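Local atomic coordinates of protein angel homolog 2 (Homo sapiens, PDB entry 6RW0), a protein that acts as a 2',3'-cyclic phosphatase of the CCR4 family of deadenylases and probably binds the 3' untranslated regions of mRNA. Residues P87-L90 / K91-H95; T353-S357 / R358-T362; N407-N411 / E412-S416. One frame throughout, in Å; residues are numbered along the deposited sequence.

Contact 1: P87-L90 / K91-H95; sequences PNIL and KEIKH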
ATOM      1  N   PRO A  87     -17.385   4.064 -13.118  1.00 17.90           N
ATOM      2  CA  PRO A  87     -17.047   5.080 -14.129  1.00 17.58           C
ATOM      3  C   PRO A  87     -16.211   6.223 -13.584  1.00 18.40           C
ATOM      4  O   PRO A  87     -15.330   6.728 -14.291  1.00 19.12           O
ATOM      5  CB  PRO A  87     -18.417   5.539 -14.647  1.00 20.63           C
ATOM      6  CG  PRO A  87     -19.318   4.376 -14.396  1.00 21.90           C
ATOM      7  CD  PRO A  87     -18.825   3.749 -13.108  1.00 18.41           C
ATOM      8  N   ASN A  88     -16.464   6.653 -12.347  1.00 19.65           N
ATOM      9  CA  ASN A  88     -15.650   7.707 -11.749  1.00 19.54           C
ATOM     10  C   ASN A  88     -14.217   7.243 -11.512  1.00 18.76           C
ATOM     11  O   ASN A  88     -13.264   7.983 -11.786  1.00 19.51           O
ATOM     12  CB  ASN A  88     -16.268   8.141 -10.424  1.00 19.25           C
ATOM     13  CG  ASN A  88     -17.305   9.228 -10.583  1.00 21.84           C
ATOM     14  OD1 ASN A  88     -17.481   9.799 -11.662  1.00 25.47           O
ATOM     15  ND2 ASN A  88     -17.989   9.534  -9.494  1.00 23.86           N
ATOM     16  N   ILE A  89     -14.047   6.027 -10.993  1.00 17.67           N
ATOM     17  CA  ILE A  89     -12.711   5.501 -10.720  1.00 17.13           C
ATOM     18  C   ILE A  89     -11.930   5.350 -12.016  1.00 16.30           C
ATOM     19  O   ILE A  89     -10.754   5.732 -12.103  1.00 17.60           O
ATOM     20  CB  ILE A  89     -12.830   4.168  -9.959  1.00 16.60           C
ATOM     21  CG1 ILE A  89     -13.350   4.414  -8.537  1.00 18.31           C
ATOM     22  CG2 ILE A  89     -11.493   3.447  -9.935  1.00 17.46           C
ATOM     23  CD1 ILE A  89     -13.980   3.197  -7.884  1.00 19.65           C
ATOM     24  N   LEU A  90     -12.573   4.804 -13.050  1.00 17.49           N
ATOM     25  CA  LEU A  90     -11.893   4.639 -14.330  1.00 19.07           C
ATOM     26  C   LEU A  90     -11.517   5.990 -14.932  1.00 18.62           C
ATOM     27  O   LEU A  90     -10.425   6.148 -15.490  1.00 19.23           O
ATOM     28  CB  LEU A  90     -12.782   3.839 -15.283  1.00 20.08           C
ATOM     29  CG  LEU A  90     -12.229   3.587 -16.685  1.00 21.73           C
ATOM     30  CD1 LEU A  90     -10.981   2.735 -16.581  1.00 24.96           C
ATOM     31  CD2 LEU A  90     -13.288   2.946 -17.580  1.00 24.21           C
ATOM     32  N   LYS A  91     -12.403   6.983 -14.808  1.00 18.63           N
ATOM     33  CA  LYS A  91     -12.108   8.316 -15.321  1.00 19.33           C
ATOM     34  C   LYS A  91     -10.892   8.919 -14.628  1.00 19.43           C
ATOM     35  O   LYS A  91     -10.058   9.560 -15.280  1.00 20.47           O
ATOM     36  CB  LYS A  91     -13.339   9.200 -15.133  1.00 24.42           C
ATOM     37  CG  LYS A  91     -13.175  10.632 -15.593  1.00 36.91           C
ATOM     38  CD  LYS A  91     -14.487  11.391 -15.433  1.00 47.50           C
ATOM     39  CE  LYS A  91     -14.370  12.828 -15.915  1.00 55.80           C
ATOM     40  NZ  LYS A  91     -15.597  13.617 -15.609  1.00 60.43           N
ATOM     41  N   GLU A  92     -10.780   8.729 -13.309  1.00 19.21           N
ATOM     42  CA  GLU A  92      -9.608   9.207 -12.583  1.00 20.90           C
ATOM     43  C   GLU A  92      -8.342   8.522 -13.076  1.00 19.94           C
ATOM     44  O   GLU A  92      -7.300   9.159 -13.253  1.00 20.99           O
ATOM     45  CB  GLU A  92      -9.727   8.861 -11.105  1.00 26.55           C
ATOM     46  CG  GLU A  92     -10.537   9.711 -10.236  1.00 32.01           C
ATOM     47  CD  GLU A  92     -10.417   9.211  -8.812  1.00 26.54           C
ATOM     48  OE1 GLU A  92     -11.014   8.155  -8.496  1.00 23.64           O
ATOM     49  OE2 GLU A  92      -9.697   9.855  -8.024  1.00 25.22           O
ATOM     50  N   ILE A  93      -8.393   7.196 -13.218  1.00 18.36           N
ATOM     51  CA  ILE A  93      -7.220   6.459 -13.677  1.00 18.39           C
ATOM     52  C   ILE A  93      -6.809   6.940 -15.060  1.00 20.31           C
ATOM     53  O   ILE A  93      -5.624   7.152 -15.338  1.00 20.75           O
ATOM     54  CB  ILE A  93      -7.489   4.943 -13.634  1.00 17.77           C
ATOM     55  CG1 ILE A  93      -7.619   4.487 -12.177  1.00 19.11           C
ATOM     56  CG2 ILE A  93      -6.392   4.206 -14.367  1.00 20.66           C
ATOM     57  CD1 ILE A  93      -8.062   3.021 -12.004  1.00 20.43           C
ATOM     58  N   LYS A  94      -7.789   7.145 -15.942  1.00 20.38           N
ATOM     59  CA  LYS A  94      -7.494   7.632 -17.283  1.00 20.68           C
ATOM     60  C   LYS A  94      -6.895   9.027 -17.235  1.00 20.41           C
ATOM     61  O   LYS A  94      -5.959   9.341 -17.979  1.00 21.21           O
ATOM     62  CB  LYS A  94      -8.771   7.623 -18.123  1.00 24.70           C
ATOM     63  CG  LYS A  94      -8.539   8.022 -19.553  1.00 34.09           C
ATOM     64  CD  LYS A  94      -9.738   7.729 -20.433  1.00 43.27           C
ATOM     65  CE  LYS A  94      -9.463   8.216 -21.852  1.00 51.66           C
ATOM     66  NZ  LYS A  94      -9.995   7.299 -22.898  1.00 57.13           N
ATOM     67  N   HIS A  95      -7.408   9.875 -16.346  1.00 20.80           N
ATOM     68  CA  HIS A  95      -6.954  11.254 -16.281  1.00 21.88           C
ATOM     69  C   HIS A  95      -5.479  11.342 -15.922  1.00 21.67           C
ATOM     70  O   HIS A  95      -4.726  12.110 -16.535  1.00 23.85           O
ATOM     71  CB  HIS A  95      -7.778  11.991 -15.240  1.00 23.77           C
ATOM     72  CG  HIS A  95      -7.433  13.433 -15.129  1.00 28.10           C
ATOM     73  ND1 HIS A  95      -6.751  13.956 -14.055  1.00 30.12           N
ATOM     74  CD2 HIS A  95      -7.658  14.462 -15.978  1.00 32.76           C
ATOM     75  CE1 HIS A  95      -6.599  15.257 -14.231  1.00 31.85           C
ATOM     76  NE2 HIS A  95      -7.130  15.585 -15.394  1.00 36.26           N
TER
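This is a local contact along helix 82-96, where I89 and I93, one turn apart, lie side by side and point the same way in a domain of the endonuclease/exonuclease/phosphatase (DNase I-like) fold. Four i to i+4 backbone bonds define the turn, from K91 N to P87 O, 3.0 Å, through to K94 N on L90 O, 2.9 Å. P87 has no N-H to give the preceding turn, and the helix is kinked there. On the buried flank, CG2 of I89 meets CD1 of I93 at 4.0 Å. I93 carries CG1 beside its own backbone N (chi1 -68°), which brings CG1 to 3.4 Å from the carbonyl oxygen of I89. The helix then leans on helix 108-121, L90 on S118 and I93 on L119, while I89 also touches I59 and S415. N88 and E92 find their polar partners outside this turn: N88 ND2 bonds S415 OG and the carbonyl of E412, and E92 OE1 bonds the hydroxyl of Y57. CB of K91 rests 3.3 Å from P87 O, while the extended chain beyond it leads away. The same OE1 of E92 lies 3.9 Å from CA of I89.

Contact 2: T353-S357 / R358-T362; sequences TTCHS and RSAIT
H356 lays the CE1 corner of its imidazole against the CB of S359, 3.5 Å away, and turns ND1 to the backbone of R358. R358 N donates to H356 ND1 over 3.1 Å, only 3° out of the ring plane, so the bond arrives squarely at the ring edge. The carbonyl oxygen of S359 sits over one face, offset toward the rim. What folds the ring back over its own turn is chi1 of 59°, with CG between the backbone N and the carbonyl carbon. Strands 354-356 and 359-369 form a weakly bonded beta hairpin that turns at S357 and R358, held here by the bond from H356 N to S359 O, 2.9 Å; H356 also touches D417, and its side chain comes within about 6 Å of a bound magnesium ion. On the other face of the hairpin, C355 SG meets A360 CB at 4.0 Å, and the pair faces helix 400-405. The far end holds a classic beta bulge: T353 and T354 both face I361, whose oxygen accepts T353 N from above the carbonyl plane at 2.9 Å and T354 N from nearly straight ahead of the C=O, though bent at its hydrogen, at 3.2 Å. The T354 and I361 side chains lie side by side, CG2 of T354 3.9 Å from CG1 of I361, while T354 OG1 bonds the carbonyl oxygen of D417.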
ATOM      1  N   THR A 353      -5.478  10.104   3.837  1.00 14.53           N
ATOM      2  CA  THR A 353      -5.685   9.325   2.617  1.00 14.93           C
ATOM      3  C   THR A 353      -7.005   8.563   2.623  1.00 16.81           C
ATOM      4  O   THR A 353      -7.336   7.927   1.616  1.00 17.18           O
ATOM      5  CB  THR A 353      -4.521   8.346   2.358  1.00 15.50           C
ATOM      6  OG1 THR A 353      -4.485   7.304   3.346  1.00 15.26           O
ATOM      7  CG2 THR A 353      -3.196   9.078   2.339  1.00 15.24           C
ATOM      8  N   THR A 354      -7.764   8.602   3.720  1.00 18.46           N
ATOM      9  CA  THR A 354      -9.060   7.931   3.834  1.00 18.30           C
ATOM     10  C   THR A 354      -9.939   8.775   4.740  1.00 19.20           C
ATOM     11  O   THR A 354      -9.436   9.452   5.636  1.00 22.17           O
ATOM     12  CB  THR A 354      -8.867   6.497   4.354  1.00 21.41           C
ATOM     13  OG1 THR A 354     -10.102   5.776   4.273  1.00 25.94           O
ATOM     14  CG2 THR A 354      -8.400   6.471   5.798  1.00 23.36           C
ATOM     15  N   CYS A 355     -11.256   8.771   4.487  1.00 19.64           N
ATOM     16  CA  CYS A 355     -12.157   9.630   5.272  1.00 21.48           C
ATOM     17  C   CYS A 355     -13.598   9.123   5.197  1.00 24.98           C
ATOM     18  O   CYS A 355     -14.368   9.546   4.329  1.00 29.85           O
ATOM     19  CB  CYS A 355     -12.108  11.083   4.835  1.00 25.21           C
ATOM     20  SG  CYS A 355     -13.149  12.224   5.838  1.00 29.36           S
ATOM     21  N   HIS A 356     -13.981   8.292   6.162  1.00 19.59           N
ATOM     22  CA  HIS A 356     -15.366   7.846   6.252  1.00 18.39           C
ATOM     23  C   HIS A 356     -15.942   8.164   7.626  1.00 18.77           C
ATOM     24  O   HIS A 356     -15.351   8.947   8.375  1.00 20.59           O
ATOM     25  CB  HIS A 356     -15.519   6.375   5.847  1.00 18.65           C
ATOM     26  CG  HIS A 356     -14.719   5.409   6.661  1.00 18.66           C
ATOM     27  ND1 HIS A 356     -14.745   5.385   8.037  1.00 20.95           N
ATOM     28  CD2 HIS A 356     -13.905   4.393   6.280  1.00 20.68           C
ATOM     29  CE1 HIS A 356     -13.968   4.406   8.474  1.00 21.93           C
ATOM     30  NE2 HIS A 356     -13.448   3.791   7.426  1.00 22.64           N
ATOM     31  N   SER A 357     -17.089   7.598   7.967  1.00 19.06           N
ATOM     32  CA  SER A 357     -17.833   7.967   9.192  1.00 20.42           C
ATOM     33  C   SER A 357     -17.004   7.710  10.452  1.00 21.00           C
ATOM     34  O   SER A 357     -17.265   8.368  11.422  1.00 24.58           O
ATOM     35  CB  SER A 357     -19.161   7.265   9.263  1.00 22.14           C
ATOM     36  OG  SER A 357     -20.103   7.855   8.380  1.00 24.52           O
ATOM     37  N   ARG A 358     -16.088   6.747  10.459  1.00 19.43           N
ATOM     38  CA  ARG A 358     -15.353   6.428  11.702  1.00 20.95           C
ATOM     39  C   ARG A 358     -13.852   6.707  11.618  1.00 22.17           C
ATOM     40  O   ARG A 358     -13.200   6.498  12.618  1.00 27.17           O
ATOM     41  CB  ARG A 358     -15.622   4.963  12.054  1.00 23.65           C
ATOM     42  CG  ARG A 358     -17.082   4.689  12.375  1.00 27.32           C
ATOM     43  CD  ARG A 358     -17.341   3.292  12.913  1.00 30.12           C
ATOM     44  NE  ARG A 358     -16.690   3.046  14.186  1.00 35.02           N
ATOM     45  CZ  ARG A 358     -17.240   3.280  15.366  1.00 40.84           C
ATOM     46  NH1 ARG A 358     -18.446   3.808  15.453  1.00 41.15           N
ATOM     47  NH2 ARG A 358     -16.570   2.987  16.459  1.00 44.23           N
ATOM     48  N   SER A 359     -13.307   7.151  10.495  1.00 20.13           N
ATOM     49  CA  SER A 359     -11.841   7.319  10.378  1.00 21.21           C
ATOM     50  C   SER A 359     -11.444   8.382   9.352  1.00 21.09           C
ATOM     51  O   SER A 359     -11.991   8.371   8.286  1.00 22.42           O
ATOM     52  CB  SER A 359     -11.238   5.970   9.998  1.00 25.47           C
ATOM     53  OG  SER A 359      -9.841   5.988  10.069  1.00 29.82           O
ATOM     54  N   ALA A 360     -10.471   9.222   9.688  1.00 20.01           N
ATOM     55  CA  ALA A 360      -9.828  10.125   8.723  1.00 19.46           C
ATOM     56  C   ALA A 360      -8.346  10.221   9.082  1.00 18.91           C
ATOM     57  O   ALA A 360      -7.964  10.963   9.995  1.00 21.02           O
ATOM     58  CB  ALA A 360     -10.480  11.502   8.714  1.00 21.82           C
ATOM     59  N   ILE A 361      -7.512   9.481   8.350  1.00 17.13           N
ATOM     60  CA  ILE A 361      -6.109   9.273   8.687  1.00 16.40           C
ATOM     61  C   ILE A 361      -5.346   8.982   7.397  1.00 15.23           C
ATOM     62  O   ILE A 361      -5.934   8.714   6.344  1.00 16.29           O
ATOM     63  CB  ILE A 361      -5.908   8.112   9.698  1.00 17.85           C
ATOM     64  CG1 ILE A 361      -6.627   6.845   9.212  1.00 18.10           C
ATOM     65  CG2 ILE A 361      -6.346   8.507  11.119  1.00 20.55           C
ATOM     66  CD1 ILE A 361      -6.453   5.632  10.128  1.00 19.12           C
ATOM     67  N   THR A 362      -4.016   9.031   7.472  1.00 15.28           N
ATOM     68  CA  THR A 362      -3.171   8.471   6.422  1.00 16.12           C
ATOM     69  C   THR A 362      -2.902   7.010   6.777  1.00 15.47           C
ATOM     70  O   THR A 362      -2.373   6.730   7.858  1.00 15.37           O
ATOM     71  CB  THR A 362      -1.838   9.211   6.302  1.00 15.63           C
ATOM     72  OG1 THR A 362      -1.999  10.445   5.586  1.00 15.93           O
ATOM     73  CG2 THR A 362      -0.804   8.361   5.541  1.00 15.95           C
TER

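Contact 3: N407-N411 / E412-S416; sequences NGLPN and ENNSS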
ATOM      1  N   ASN A 407     -18.311  16.617   2.130  1.00 18.73           N
ATOM      2  CA  ASN A 407     -19.224  15.664   2.775  1.00 18.68           C
ATOM      3  C   ASN A 407     -18.666  14.243   2.824  1.00 18.79           C
ATOM      4  O   ASN A 407     -19.427  13.270   2.857  1.00 20.71           O
ATOM      5  CB  ASN A 407     -20.644  15.719   2.199  1.00 18.80           C
ATOM      6  CG  ASN A 407     -21.305  17.061   2.446  1.00 19.71           C
ATOM      7  OD1 ASN A 407     -20.808  17.865   3.234  1.00 20.12           O
ATOM      8  ND2 ASN A 407     -22.424  17.312   1.787  1.00 21.61           N
ATOM      9  N   GLY A 408     -17.339  14.128   2.908  1.00 18.81           N
ATOM     10  CA  GLY A 408     -16.683  12.861   3.132  1.00 18.56           C
ATOM     11  C   GLY A 408     -16.536  12.036   1.870  1.00 18.13           C
ATOM     12  O   GLY A 408     -16.829  12.470   0.751  1.00 20.80           O
ATOM     13  N   LEU A 409     -16.024  10.828   2.090  1.00 17.91           N
ATOM     14  CA  LEU A 409     -15.691   9.892   1.003  1.00 19.67           C
ATOM     15  C   LEU A 409     -16.456   8.569   1.194  1.00 20.02           C
ATOM     16  O   LEU A 409     -16.705   8.228   2.332  1.00 20.76           O
ATOM     17  CB  LEU A 409     -14.200   9.599   0.998  1.00 20.05           C
ATOM     18  CG  LEU A 409     -13.306  10.749   0.574  1.00 20.08           C
ATOM     19  CD1 LEU A 409     -11.865  10.292   0.548  1.00 22.67           C
ATOM     20  CD2 LEU A 409     -13.729  11.301  -0.771  1.00 21.96           C
ATOM     21  N   PRO A 410     -16.941   7.843   0.161  1.00 17.14           N
ATOM     22  CA  PRO A 410     -17.102   8.300  -1.221  1.00 16.94           C
ATOM     23  C   PRO A 410     -18.164   9.413  -1.307  1.00 18.96           C
ATOM     24  O   PRO A 410     -18.926   9.638  -0.435  1.00 21.90           O
ATOM     25  CB  PRO A 410     -17.506   7.074  -2.032  1.00 20.28           C
ATOM     26  CG  PRO A 410     -18.139   6.183  -1.017  1.00 22.67           C
ATOM     27  CD  PRO A 410     -17.447   6.490   0.287  1.00 17.75           C
ATOM     28  N   ASN A 411     -18.106  10.143  -2.395  1.00 18.43           N
ATOM     29  CA  ASN A 411     -19.067  11.237  -2.653  1.00 18.27           C
ATOM     30  C   ASN A 411     -19.425  11.194  -4.138  1.00 20.65           C
ATOM     31  O   ASN A 411     -19.036  10.280  -4.836  1.00 20.07           O
ATOM     32  CB  ASN A 411     -18.541  12.558  -2.090  1.00 19.33           C
ATOM     33  CG  ASN A 411     -17.304  13.064  -2.785  1.00 19.04           C
ATOM     34  OD1 ASN A 411     -17.215  12.989  -3.985  1.00 19.55           O
ATOM     35  ND2 ASN A 411     -16.363  13.576  -2.018  1.00 22.38           N
ATOM     36  N   GLU A 412     -20.204  12.143  -4.612  1.00 21.06           N
ATOM     37  CA  GLU A 412     -20.670  12.074  -6.012  1.00 22.47           C
ATOM     38  C   GLU A 412     -19.500  12.247  -6.980  1.00 22.26           C
ATOM     39  O   GLU A 412     -19.691  11.963  -8.127  1.00 24.24           O
ATOM     40  CB  GLU A 412     -21.811  13.054  -6.272  1.00 25.52           C
ATOM     41  CG  GLU A 412     -21.567  14.442  -5.786  1.00 30.38           C
ATOM     42  CD  GLU A 412     -22.890  15.151  -5.552  1.00 34.87           C
ATOM     43  OE1 GLU A 412     -23.313  15.805  -6.466  1.00 28.36           O
ATOM     44  OE2 GLU A 412     -23.478  14.970  -4.457  1.00 35.38           O
ATOM     45  N   ASN A 413     -18.354  12.741  -6.530  1.00 22.49           N
ATOM     46  CA  ASN A 413     -17.177  12.964  -7.411  1.00 21.45           C
ATOM     47  C   ASN A 413     -15.964  12.042  -7.120  1.00 24.85           C
ATOM     48  O   ASN A 413     -15.270  11.682  -8.060  1.00 27.28           O
ATOM     49  CB  ASN A 413     -16.859  14.462  -7.369  1.00 27.91           C
ATOM     50  CG  ASN A 413     -18.053  15.303  -7.790  1.00 33.27           C
ATOM     51  OD1 ASN A 413     -18.547  16.156  -7.053  1.00 31.37           O
ATOM     52  ND2 ASN A 413     -18.539  15.057  -8.990  1.00 31.45           N
ATOM     53  N   ASN A 414     -15.674  11.715  -5.866  1.00 21.55           N
ATOM     54  CA  ASN A 414     -14.544  10.845  -5.454  1.00 20.41           C
ATOM     55  C   ASN A 414     -15.192   9.531  -5.041  1.00 18.09           C
ATOM     56  O   ASN A 414     -15.816   9.524  -4.033  1.00 18.91           O
ATOM     57  CB  ASN A 414     -13.756  11.469  -4.315  1.00 22.61           C
ATOM     58  CG  ASN A 414     -13.339  12.889  -4.606  1.00 28.04           C
ATOM     59  OD1 ASN A 414     -13.820  13.810  -3.955  1.00 29.72           O
ATOM     60  ND2 ASN A 414     -12.427  13.055  -5.543  1.00 27.85           N
ATOM     61  N   SER A 415     -14.966   8.459  -5.783  1.00 16.33           N
ATOM     62  CA  SER A 415     -15.799   7.270  -5.628  1.00 15.96           C
ATOM     63  C   SER A 415     -15.140   6.147  -4.834  1.00 16.86           C
ATOM     64  O   SER A 415     -15.622   5.009  -4.865  1.00 17.39           O
ATOM     65  CB  SER A 415     -16.313   6.775  -6.981  1.00 16.46           C
ATOM     66  OG  SER A 415     -17.374   7.612  -7.426  1.00 17.50           O
ATOM     67  N   SER A 416     -14.097   6.449  -4.071  1.00 15.23           N
ATOM     68  CA  SER A 416     -13.586   5.548  -3.054  1.00 15.16           C
ATOM     69  C   SER A 416     -13.572   6.268  -1.707  1.00 15.38           C
ATOM     70  O   SER A 416     -13.659   7.500  -1.647  1.00 16.88           O
ATOM     71  CB  SER A 416     -12.173   5.078  -3.413  1.00 14.05           C
ATOM     72  OG  SER A 416     -11.644   4.337  -2.342  1.00 14.98           O
TER
HETATM   73  O   HOH W   1     -19.088   7.575  -5.339  1.00 17.83           O
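The two flat groups here are the amides of N411 and N414, side by side and pointing the same way with their planes 64° apart. Edge meets edge: ND2 of N411 reaches a lone pair of N414 OD1 at 3.2 Å, close to the amide planes of both residues. The other edge of the N411 amide, its OD1, accepts two backbone N-H groups, N413 N in the carbonyl plane at 2.8 Å and N414 N from above that plane at 2.7 Å, the latter nearly straight at 170°. ND2 gives a further bond to G408 O, 3.0 Å, tilted from the amide plane. The bond to N413 makes an Asx turn, which shapes the loop between helix 400-405 and strand 421-428; N407, with positive phi, ends that helix as the C-prime residue of a Schellman motif. Putting CG between the backbone N and the carbonyl carbon (chi1 66°) swings the N411 amide over the turn, and N411 N meanwhile bonds N414 O at 2.9 Å. With a leucine here, the N-H groups of N413 and N414 would probably be left without their acceptor, and the carbonyl of G408 without its amide donor. L409, just before the cis peptide of P410, rests CD2 on CB of N414, 3.5 Å apart. A water bridges the two segments, donating to N411 O at 2.8 Å and accepting from S415 OG, which N88 ND2 also bonds. E412 forms a salt bridge with R76, and buried S416 OG bonds the carbonyl oxygen of N58.

Overall arrangement
Contact 3 stands between the other two and touches both, whereas contacts 1 and 2 stay about 10 Å apart at their nearest atoms. The N88 amide ties helix 82-96 to the 412-416 half of the loop; C355 of contact 2 accepts the N-H of L409 from its other half. Contact 3 is the most buried, yet its grip is mainly side-chain amide to backbone. Contact 1, partly buried, has regular helix bonds with one hydrophobic flank and lysines outside. Contact 2, likewise partly buried, pairs weakly bonded strands and adds a bulge and a ring-edge bond. H356 of contact 2 and S416 of contact 3 both lie much nearer the magnesium ion than I89 of contact 1.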